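Side-chain contacts in Fe(2+) transporter FeoB (Legionella pneumophila, PDB 3IBY), which probably transports ferrous iron across the bacterial inner membrane in a GTP-driven uptake system, this chain being the transporter's cytosolic part with its G domain: residues 152-155 with 156-160; 173-177 with 178-182; 243-246 with 247-251. One frame throughout, in Å; residues are numbered along the deposited sequence.

Interaction 1: residues 152-155 with 156-160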
ATOM      1  N   ILE A 152     -18.854 -11.418   2.676  1.00 13.67           N
ATOM      2  CA  ILE A 152     -19.364 -10.560   3.712  1.00 13.56           C
ATOM      3  C   ILE A 152     -18.535  -9.297   3.636  1.00 13.36           C
ATOM      4  O   ILE A 152     -17.314  -9.357   3.624  1.00 13.76           O
ATOM      5  CB  ILE A 152     -19.312 -11.253   5.091  1.00 13.78           C
ATOM      6  CG1 ILE A 152     -20.242 -12.494   5.066  1.00 14.21           C
ATOM      7  CG2 ILE A 152     -19.711 -10.265   6.231  1.00 13.29           C
ATOM      8  CD1 ILE A 152     -20.190 -13.415   6.331  1.00 12.95           C
ATOM      9  N   GLY A 153     -19.192  -8.152   3.533  1.00 12.75           N
ATOM     10  CA  GLY A 153     -18.487  -6.876   3.511  1.00 12.44           C
ATOM     11  C   GLY A 153     -18.269  -6.270   2.130  1.00 12.61           C
ATOM     12  O   GLY A 153     -18.075  -5.041   2.007  1.00 13.18           O
ATOM     13  N   ILE A 154     -18.307  -7.110   1.099  1.00 11.59           N
ATOM     14  CA  ILE A 154     -18.129  -6.673  -0.276  1.00 10.95           C
ATOM     15  C   ILE A 154     -19.010  -5.489  -0.649  1.00 10.50           C
ATOM     16  O   ILE A 154     -18.575  -4.579  -1.319  1.00 10.40           O
ATOM     17  CB  ILE A 154     -18.390  -7.850  -1.272  1.00 11.04           C
ATOM     18  CG1 ILE A 154     -17.146  -8.744  -1.464  1.00 10.66           C
ATOM     19  CG2 ILE A 154     -18.830  -7.321  -2.648  1.00 11.19           C
ATOM     20  CD1 ILE A 154     -15.937  -8.481  -0.528  1.00 10.43           C
ATOM     21  N   PRO A 155     -20.267  -5.492  -0.225  1.00 10.62           N
ATOM     22  CA  PRO A 155     -21.089  -4.396  -0.749  1.00 10.23           C
ATOM     23  C   PRO A 155     -20.710  -3.048  -0.178  1.00 10.26           C
ATOM     24  O   PRO A 155     -20.784  -2.049  -0.875  1.00 11.18           O
ATOM     25  CB  PRO A 155     -22.491  -4.790  -0.328  1.00 10.23           C
ATOM     26  CG  PRO A 155     -22.426  -6.298  -0.197  1.00 10.54           C
ATOM     27  CD  PRO A 155     -21.080  -6.548   0.407  1.00 10.79           C
ATOM     28  N   ALA A 156     -20.288  -3.039   1.078  1.00 10.16           N
ATOM     29  CA  ALA A 156     -19.843  -1.838   1.765  1.00  9.97           C
ATOM     30  C   ALA A 156     -18.494  -1.340   1.236  1.00  9.64           C
ATOM     31  O   ALA A 156     -18.244  -0.141   1.163  1.00  8.91           O
ATOM     32  CB  ALA A 156     -19.750  -2.121   3.259  1.00  9.85           C
ATOM     33  N   LEU A 157     -17.611  -2.286   0.909  1.00 10.04           N
ATOM     34  CA  LEU A 157     -16.307  -1.988   0.275  1.00  9.35           C
ATOM     35  C   LEU A 157     -16.538  -1.414  -1.119  1.00  9.57           C
ATOM     36  O   LEU A 157     -15.832  -0.520  -1.540  1.00  9.10           O
ATOM     37  CB  LEU A 157     -15.472  -3.240   0.163  1.00  8.24           C
ATOM     38  CG  LEU A 157     -14.156  -3.058  -0.550  1.00  7.01           C
ATOM     39  CD1 LEU A 157     -13.185  -2.383   0.377  1.00  4.52           C
ATOM     40  CD2 LEU A 157     -13.604  -4.403  -1.040  1.00  2.94           C
ATOM     41  N   GLN A 158     -17.547  -1.939  -1.807  1.00  9.99           N
ATOM     42  CA  GLN A 158     -17.965  -1.406  -3.093  1.00 10.68           C
ATOM     43  C   GLN A 158     -18.427   0.002  -2.859  1.00 10.37           C
ATOM     44  O   GLN A 158     -17.982   0.896  -3.506  1.00 10.51           O
ATOM     45  CB  GLN A 158     -19.089  -2.244  -3.693  1.00 10.72           C
ATOM     46  CG  GLN A 158     -18.658  -3.593  -4.335  1.00 13.15           C
ATOM     47  CD  GLN A 158     -19.876  -4.500  -4.646  1.00 15.44           C
ATOM     48  OE1 GLN A 158     -20.990  -4.209  -4.226  1.00 18.02           O
ATOM     49  NE2 GLN A 158     -19.660  -5.578  -5.380  1.00 16.85           N
ATOM     50  N   GLN A 159     -19.326   0.196  -1.916  1.00 11.17           N
ATOM     51  CA  GLN A 159     -19.864   1.525  -1.653  1.00 11.63           C
ATOM     52  C   GLN A 159     -18.729   2.518  -1.359  1.00 11.83           C
ATOM     53  O   GLN A 159     -18.614   3.554  -2.002  1.00 12.03           O
ATOM     54  CB  GLN A 159     -20.856   1.478  -0.501  1.00 11.47           C
ATOM     55  CG  GLN A 159     -22.105   2.265  -0.778  1.00 14.21           C
ATOM     56  CD  GLN A 159     -22.834   1.749  -1.997  1.00 15.90           C
ATOM     57  OE1 GLN A 159     -22.903   0.534  -2.216  1.00 17.37           O
ATOM     58  NE2 GLN A 159     -23.347   2.666  -2.822  1.00 13.84           N
ATOM     59  N   SER A 160     -17.850   2.158  -0.433  1.00 11.64           N
ATOM     60  CA  SER A 160     -16.694   2.970  -0.109  1.00 11.43           C
ATOM     61  C   SER A 160     -15.784   3.286  -1.321  1.00 10.79           C
ATOM     62  O   SER A 160     -15.052   4.282  -1.296  1.00 11.31           O
ATOM     63  CB  SER A 160     -15.886   2.237   0.948  1.00 11.98           C
ATOM     64  OG  SER A 160     -14.944   3.082   1.543  1.00 13.98           O
TER
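Gln158 lies against Ile154 and Pro155, one turn back in the first coil of helix 154-162. Gln158 CB rests 3.3 Å from Pro155 O. Gln158 CG, placed anti to the carbonyl carbon (chi1 -77°), turns back toward the start of the helix and comes to 3.2 Å from Ile154 O. Beyond it the chain is extended, and Gln158 CD lies 3.6 Å from Ile154 CG2. The amide then splits its contacts: Gln158 OE1 approaches Pro155 CA at 3.5 Å, while Gln158 NE2 abuts the methyl Ile154 CG2 at 3.3 Å. The side chains of Ile154 and Gln158 cross obliquely, and within this contact the amide mainly meets carbon. Ile154 O, beside the glutamine stem, receives Gln158 N at 2.9 Å. Gly153, at the N-cap position, starts the helical ladder, Gly153 O accepting Leu157 N at 3.0 Å. Its positive phi of 99° suits a glycine, since a CB there would press on the preceding carbonyl. Pro155, with no N-H to offer, fits this first turn, and its carbonyl takes Gln159 N. Ile154 and Leu157 both pack on Leu17 of helix 14-22, and Gln158 touches Phe43 and Leu45 of strand 37-45. The arrangement is that of a glycine-capped helix start in a P-loop GTPase fold, with Ile154 near Ala148 of a predicted GTP-binding loop.

Interaction 2: residues 173-177 with 178-182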
ATOM      1  N   LEU A 173       5.906   9.846  11.238  1.00  6.47           N
ATOM      2  CA  LEU A 173       6.996   8.974  11.686  1.00  6.07           C
ATOM      3  C   LEU A 173       8.067   9.779  12.428  1.00  6.22           C
ATOM      4  O   LEU A 173       8.389  10.918  12.063  1.00  5.97           O
ATOM      5  CB  LEU A 173       7.652   8.255  10.486  1.00  5.71           C
ATOM      6  CG  LEU A 173       6.779   7.314   9.647  1.00  4.42           C
ATOM      7  CD1 LEU A 173       7.544   6.834   8.333  1.00  2.63           C
ATOM      8  CD2 LEU A 173       6.305   6.169  10.503  1.00  2.00           C
ATOM      9  N   SER A 174       8.641   9.184  13.465  1.00  6.13           N
ATOM     10  CA  SER A 174       9.637   9.897  14.230  1.00  5.88           C
ATOM     11  C   SER A 174      11.018   9.436  13.805  1.00  5.59           C
ATOM     12  O   SER A 174      11.373   8.284  13.975  1.00  5.41           O
ATOM     13  CB  SER A 174       9.413   9.689  15.713  1.00  5.85           C
ATOM     14  OG  SER A 174      10.295  10.522  16.427  1.00  7.20           O
ATOM     15  N   LEU A 175      11.792  10.338  13.220  1.00  5.47           N
ATOM     16  CA  LEU A 175      13.140   9.992  12.817  1.00  5.40           C
ATOM     17  C   LEU A 175      14.107  10.929  13.493  1.00  5.07           C
ATOM     18  O   LEU A 175      13.739  12.040  13.904  1.00  5.05           O
ATOM     19  CB  LEU A 175      13.301  10.060  11.283  1.00  5.51           C
ATOM     20  CG  LEU A 175      12.620   8.953  10.428  1.00  6.02           C
ATOM     21  CD1 LEU A 175      11.902   9.531   9.164  1.00  5.79           C
ATOM     22  CD2 LEU A 175      13.586   7.802  10.045  1.00  5.45           C
ATOM     23  N   SER A 176      15.341  10.463  13.608  1.00  4.59           N
ATOM     24  CA  SER A 176      16.444  11.294  14.039  1.00  4.78           C
ATOM     25  C   SER A 176      16.545  12.621  13.241  1.00  5.01           C
ATOM     26  O   SER A 176      16.072  12.753  12.104  1.00  5.14           O
ATOM     27  CB  SER A 176      17.749  10.501  13.995  1.00  4.34           C
ATOM     28  OG  SER A 176      18.663  11.126  13.141  1.00  5.63           O
ATOM     29  N   VAL A 177      17.125  13.618  13.882  1.00  4.92           N
ATOM     30  CA  VAL A 177      17.226  14.922  13.291  1.00  5.16           C
ATOM     31  C   VAL A 177      18.153  14.822  12.086  1.00  5.52           C
ATOM     32  O   VAL A 177      17.881  15.410  11.036  1.00  5.95           O
ATOM     33  CB  VAL A 177      17.766  15.955  14.332  1.00  4.91           C
ATOM     34  CG1 VAL A 177      18.111  17.276  13.666  1.00  4.51           C
ATOM     35  CG2 VAL A 177      16.740  16.159  15.439  1.00  4.28           C
ATOM     36  N   ALA A 178      19.236  14.062  12.265  1.00  5.61           N
ATOM     37  CA  ALA A 178      20.220  13.790  11.221  1.00  5.69           C
ATOM     38  C   ALA A 178      19.520  13.167  10.032  1.00  5.83           C
ATOM     39  O   ALA A 178      19.716  13.591   8.903  1.00  4.99           O
ATOM     40  CB  ALA A 178      21.296  12.834  11.748  1.00  5.52           C
ATOM     41  N   ALA A 179      18.692  12.168  10.329  1.00  6.18           N
ATOM     42  CA  ALA A 179      17.935  11.433   9.326  1.00  6.82           C
ATOM     43  C   ALA A 179      16.824  12.279   8.684  1.00  7.62           C
ATOM     44  O   ALA A 179      16.599  12.204   7.461  1.00  7.14           O
ATOM     45  CB  ALA A 179      17.352  10.144   9.927  1.00  6.07           C
ATOM     46  N   GLN A 180      16.129  13.089   9.478  1.00  8.32           N
ATOM     47  CA  GLN A 180      15.069  13.905   8.897  1.00  9.30           C
ATOM     48  C   GLN A 180      15.700  14.927   7.946  1.00  9.03           C
ATOM     49  O   GLN A 180      15.228  15.157   6.845  1.00  8.37           O
ATOM     50  CB  GLN A 180      14.212  14.551   9.994  1.00  9.85           C
ATOM     51  CG  GLN A 180      12.808  15.015   9.517  1.00 12.84           C
ATOM     52  CD  GLN A 180      11.870  13.859   9.010  1.00 17.20           C
ATOM     53  OE1 GLN A 180      11.411  13.868   7.841  1.00 18.14           O
ATOM     54  NE2 GLN A 180      11.577  12.876   9.899  1.00 18.03           N
ATOM     55  N   GLN A 181      16.809  15.499   8.378  1.00  9.46           N
ATOM     56  CA  GLN A 181      17.566  16.406   7.550  1.00  9.88           C
ATOM     57  C   GLN A 181      17.816  15.785   6.154  1.00  9.74           C
ATOM     58  O   GLN A 181      17.573  16.430   5.135  1.00  9.58           O
ATOM     59  CB  GLN A 181      18.878  16.770   8.269  1.00 10.17           C
ATOM     60  CG  GLN A 181      19.557  18.086   7.823  1.00 12.19           C
ATOM     61  CD  GLN A 181      20.825  17.895   6.960  1.00 14.31           C
ATOM     62  OE1 GLN A 181      21.409  16.793   6.883  1.00 14.33           O
ATOM     63  NE2 GLN A 181      21.269  18.990   6.331  1.00 13.68           N
ATOM     64  N   ILE A 182      18.266  14.529   6.110  1.00  9.66           N
ATOM     65  CA  ILE A 182      18.676  13.892   4.848  1.00  9.32           C
ATOM     66  C   ILE A 182      17.485  13.669   3.932  1.00  8.90           C
ATOM     67  O   ILE A 182      17.578  13.906   2.742  1.00  8.35           O
ATOM     68  CB  ILE A 182      19.391  12.520   5.070  1.00  9.54           C
ATOM     69  CG1 ILE A 182      20.742  12.711   5.746  1.00  9.55           C
ATOM     70  CG2 ILE A 182      19.617  11.786   3.722  1.00  9.75           C
ATOM     71  CD1 ILE A 182      21.379  11.418   6.246  1.00  9.12           C
TER
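Ser176 and Val177 hand their carbonyls to the first turn of helix 177-193, Ser176 O receiving Gln180 N at 2.6 Å and Val177 O receiving Gln181 N at 2.9 Å, after an extended approach through residues 173-175. Ser176 is the N-cap. Ser176 OG reaches over the opening turn and accepts Ala179 N at 3.0 Å in a nearly straight bond (169°), which gives an N-H of the first turn a side-chain acceptor, the usual role of an N-cap. The same hydroxyl sits beside two methyls, Ser176 OG lying 3.4 Å from Ala178 CB and also close to Ala179 CB. Just before the cap, Leu175 turns its side chain to meet Gln180. The glutamine leaves with CG anti to its own N (chi1 -160°) and bends at chi2, a course that carries the amide back over the cap toward the preceding loop. There Gln180 NE2 lies 3.4 Å from Leu175 CD1 and 3.6 Å from Leu175 CB, the two side chains crossing at about a right angle. These are the positions a hydrophobic staple would join, but an amide at one end makes this a polar-on-apolar contact instead. Leu175 CB also faces Ala179 CB at 4.3 Å. The long helix 234-253 packs against residues flanking the cap: Leu173 meets Lys245, Leu175 meets Ala241, and Ala179 and Ile182 meet Leu234.

Interaction 3: residues 243-246 with 247-251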
ATOM      1  N   TYR A 243       8.270   0.944  11.495  1.00  8.51           N
ATOM      2  CA  TYR A 243       7.891  -0.049  12.454  1.00  8.44           C
ATOM      3  C   TYR A 243       7.339   0.539  13.771  1.00  8.13           C
ATOM      4  O   TYR A 243       6.394   0.030  14.323  1.00  7.92           O
ATOM      5  CB  TYR A 243       9.110  -0.940  12.751  1.00  8.37           C
ATOM      6  CG  TYR A 243       8.929  -1.770  13.993  1.00  8.99           C
ATOM      7  CD1 TYR A 243       8.262  -2.980  13.934  1.00  8.76           C
ATOM      8  CD2 TYR A 243       9.373  -1.319  15.255  1.00  9.60           C
ATOM      9  CE1 TYR A 243       8.053  -3.747  15.081  1.00  8.20           C
ATOM     10  CE2 TYR A 243       9.165  -2.096  16.413  1.00  7.75           C
ATOM     11  CZ  TYR A 243       8.494  -3.304  16.298  1.00  6.70           C
ATOM     12  OH  TYR A 243       8.236  -4.099  17.373  1.00  6.98           O
ATOM     13  N   GLN A 244       7.942   1.578  14.315  1.00  8.70           N
ATOM     14  CA  GLN A 244       7.514   2.041  15.664  1.00  9.06           C
ATOM     15  C   GLN A 244       6.093   2.610  15.618  1.00  8.04           C
ATOM     16  O   GLN A 244       5.278   2.321  16.490  1.00  6.26           O
ATOM     17  CB  GLN A 244       8.483   3.054  16.231  1.00  9.52           C
ATOM     18  CG  GLN A 244       9.685   2.448  16.918  1.00 13.99           C
ATOM     19  CD  GLN A 244      10.610   3.540  17.450  1.00 20.43           C
ATOM     20  OE1 GLN A 244      11.198   4.304  16.658  1.00 25.45           O
ATOM     21  NE2 GLN A 244      10.731   3.643  18.792  1.00 22.82           N
ATOM     22  N   LYS A 245       5.805   3.364  14.556  1.00  7.31           N
ATOM     23  CA  LYS A 245       4.521   3.991  14.391  1.00  7.32           C
ATOM     24  C   LYS A 245       3.491   2.901  14.166  1.00  7.46           C
ATOM     25  O   LYS A 245       2.327   3.018  14.568  1.00  6.86           O
ATOM     26  CB  LYS A 245       4.542   4.943  13.178  1.00  7.42           C
ATOM     27  CG  LYS A 245       3.252   5.828  12.975  1.00  8.10           C
ATOM     28  CD  LYS A 245       2.915   6.701  14.241  1.00  9.51           C
ATOM     29  CE  LYS A 245       1.649   7.602  14.124  1.00  8.56           C
ATOM     30  NZ  LYS A 245       1.523   8.520  15.304  1.00  8.18           N
ATOM     31  N   ILE A 246       3.912   1.847  13.479  1.00  6.96           N
ATOM     32  CA  ILE A 246       2.969   0.826  13.116  1.00  7.01           C
ATOM     33  C   ILE A 246       2.713  -0.009  14.353  1.00  6.95           C
ATOM     34  O   ILE A 246       1.564  -0.339  14.613  1.00  6.40           O
ATOM     35  CB  ILE A 246       3.488  -0.043  11.975  1.00  6.64           C
ATOM     36  CG1 ILE A 246       3.373   0.732  10.687  1.00  6.99           C
ATOM     37  CG2 ILE A 246       2.722  -1.328  11.870  1.00  4.84           C
ATOM     38  CD1 ILE A 246       4.207   0.112   9.621  1.00  6.36           C
ATOM     39  N   HIS A 247       3.785  -0.364  15.082  1.00  7.26           N
ATOM     40  CA  HIS A 247       3.673  -1.108  16.352  1.00  8.09           C
ATOM     41  C   HIS A 247       2.785  -0.309  17.292  1.00  7.99           C
ATOM     42  O   HIS A 247       1.905  -0.836  17.910  1.00  8.00           O
ATOM     43  CB  HIS A 247       5.043  -1.356  16.999  1.00  7.96           C
ATOM     44  CG  HIS A 247       4.995  -2.167  18.264  1.00  9.21           C
ATOM     45  ND1 HIS A 247       5.035  -3.547  18.273  1.00 11.07           N
ATOM     46  CD2 HIS A 247       4.950  -1.787  19.568  1.00 10.46           C
ATOM     47  CE1 HIS A 247       4.997  -3.982  19.522  1.00 11.04           C
ATOM     48  NE2 HIS A 247       4.951  -2.935  20.328  1.00 11.21           N
ATOM     49  N   GLU A 248       2.982   0.981  17.335  1.00  8.65           N
ATOM     50  CA  GLU A 248       2.157   1.792  18.195  1.00 10.26           C
ATOM     51  C   GLU A 248       0.679   1.760  17.758  1.00 10.23           C
ATOM     52  O   GLU A 248      -0.188   1.659  18.601  1.00 10.62           O
ATOM     53  CB  GLU A 248       2.764   3.214  18.364  1.00 10.31           C
ATOM     54  CG  GLU A 248       1.811   4.380  18.321  1.00 11.51           C
ATOM     55  CD  GLU A 248       2.551   5.725  18.260  1.00 15.03           C
ATOM     56  OE1 GLU A 248       1.859   6.745  18.041  1.00 16.19           O
ATOM     57  OE2 GLU A 248       3.811   5.764  18.403  1.00 16.96           O
ATOM     58  N   ILE A 249       0.386   1.784  16.469  1.00 10.32           N
ATOM     59  CA  ILE A 249      -1.020   1.710  16.028  1.00 10.98           C
ATOM     60  C   ILE A 249      -1.644   0.368  16.363  1.00 11.35           C
ATOM     61  O   ILE A 249      -2.833   0.294  16.695  1.00 11.54           O
ATOM     62  CB  ILE A 249      -1.174   1.949  14.496  1.00 11.39           C
ATOM     63  CG1 ILE A 249      -1.075   3.439  14.194  1.00 11.76           C
ATOM     64  CG2 ILE A 249      -2.511   1.381  13.947  1.00 10.74           C
ATOM     65  CD1 ILE A 249      -0.454   3.723  12.843  1.00 13.69           C
ATOM     66  N   VAL A 250      -0.847  -0.696  16.269  1.00 11.84           N
ATOM     67  CA  VAL A 250      -1.350  -2.047  16.511  1.00 12.09           C
ATOM     68  C   VAL A 250      -1.720  -2.182  17.986  1.00 11.94           C
ATOM     69  O   VAL A 250      -2.831  -2.596  18.322  1.00 12.21           O
ATOM     70  CB  VAL A 250      -0.341  -3.131  16.043  1.00 12.53           C
ATOM     71  CG1 VAL A 250      -0.782  -4.490  16.485  1.00 12.46           C
ATOM     72  CG2 VAL A 250      -0.207  -3.140  14.502  1.00 12.86           C
ATOM     73  N   THR A 251      -0.817  -1.754  18.862  1.00 12.00           N
ATOM     74  CA  THR A 251      -1.056  -1.763  20.320  1.00 11.77           C
ATOM     75  C   THR A 251      -2.326  -0.955  20.775  1.00 11.35           C
ATOM     76  O   THR A 251      -2.922  -1.259  21.782  1.00 11.64           O
ATOM     77  CB  THR A 251       0.227  -1.296  21.077  1.00 11.71           C
ATOM     78  OG1 THR A 251       0.757  -0.144  20.428  1.00 13.02           O
ATOM     79  CG2 THR A 251       1.333  -2.358  21.046  1.00 11.25           C
TER
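His247, first of the second segment, lays its CB over the ring of Tyr243, one turn earlier in helix 234-253. This CH-pi contact puts His247 CB 4.3 Å from the centroid of the Tyr243 ring, over one face and offset toward the rim. Both residues hold CG anti to the backbone N (chi1 165° for Tyr243, -177° for His247), which sends the rings out side by side, pointing the same way, with planes inclined at 31°. The imidazole ND1 is hydrogen-bonded to Glu97 of helix 96-106, while His247 N bonds Tyr243 O at 2.7 Å. Glu248 comes next, its N bonded to Gln244 O. Its chain runs out extended and slants across the end of Lys245, where Glu248 OE1 meets Lys245 NZ at 3.3 Å in a salt bridge; the ammonium stands well above the carboxylate plane. The lysine gets there by bending at chi2 and then running straight to its tip. Ile249 is buried. Ile249 CD1 settles 3.3 Å from Lys245 O, which also accepts Ile249 N, and the side chain packs on Leu135, Leu138 and Leu139 of helix 132-139. Val250 completes the turn, Val250 CG2 lying 4.3 Å from Ile246 CG2, and both residues touch Glu97. Apolar side chains thus meet two neighbouring helices, while the Lys245-Glu248 bridge joins opposite charges where Glu248 is exposed, so solvent probably weakens it. The carboxylate of Glu97 beside ND1 would be expected to favour a proton on that nitrogen.

In the fold
Along the chain the three contacts follow in series; none nests in or crosses another, and each spans only a helical turn or a helix start. Interaction 1 opens helix 154-162, which packs on helix 14-22 and on strands of the central sheet. The chain then travels to the opposite side of its centre, where interaction 2 starts helix 177-193, its centre about 39 Å from that of interaction 1. Interaction 3 lies on the last long helix, 234-253, which returns from the helical region to pack on helices 96-106 and 132-139. Interactions 2 and 3 touch directly through Leu173 CD2 and Lys245 CB, 3.4 Å apart, joining the loop before helix 177-193 to that returning helix.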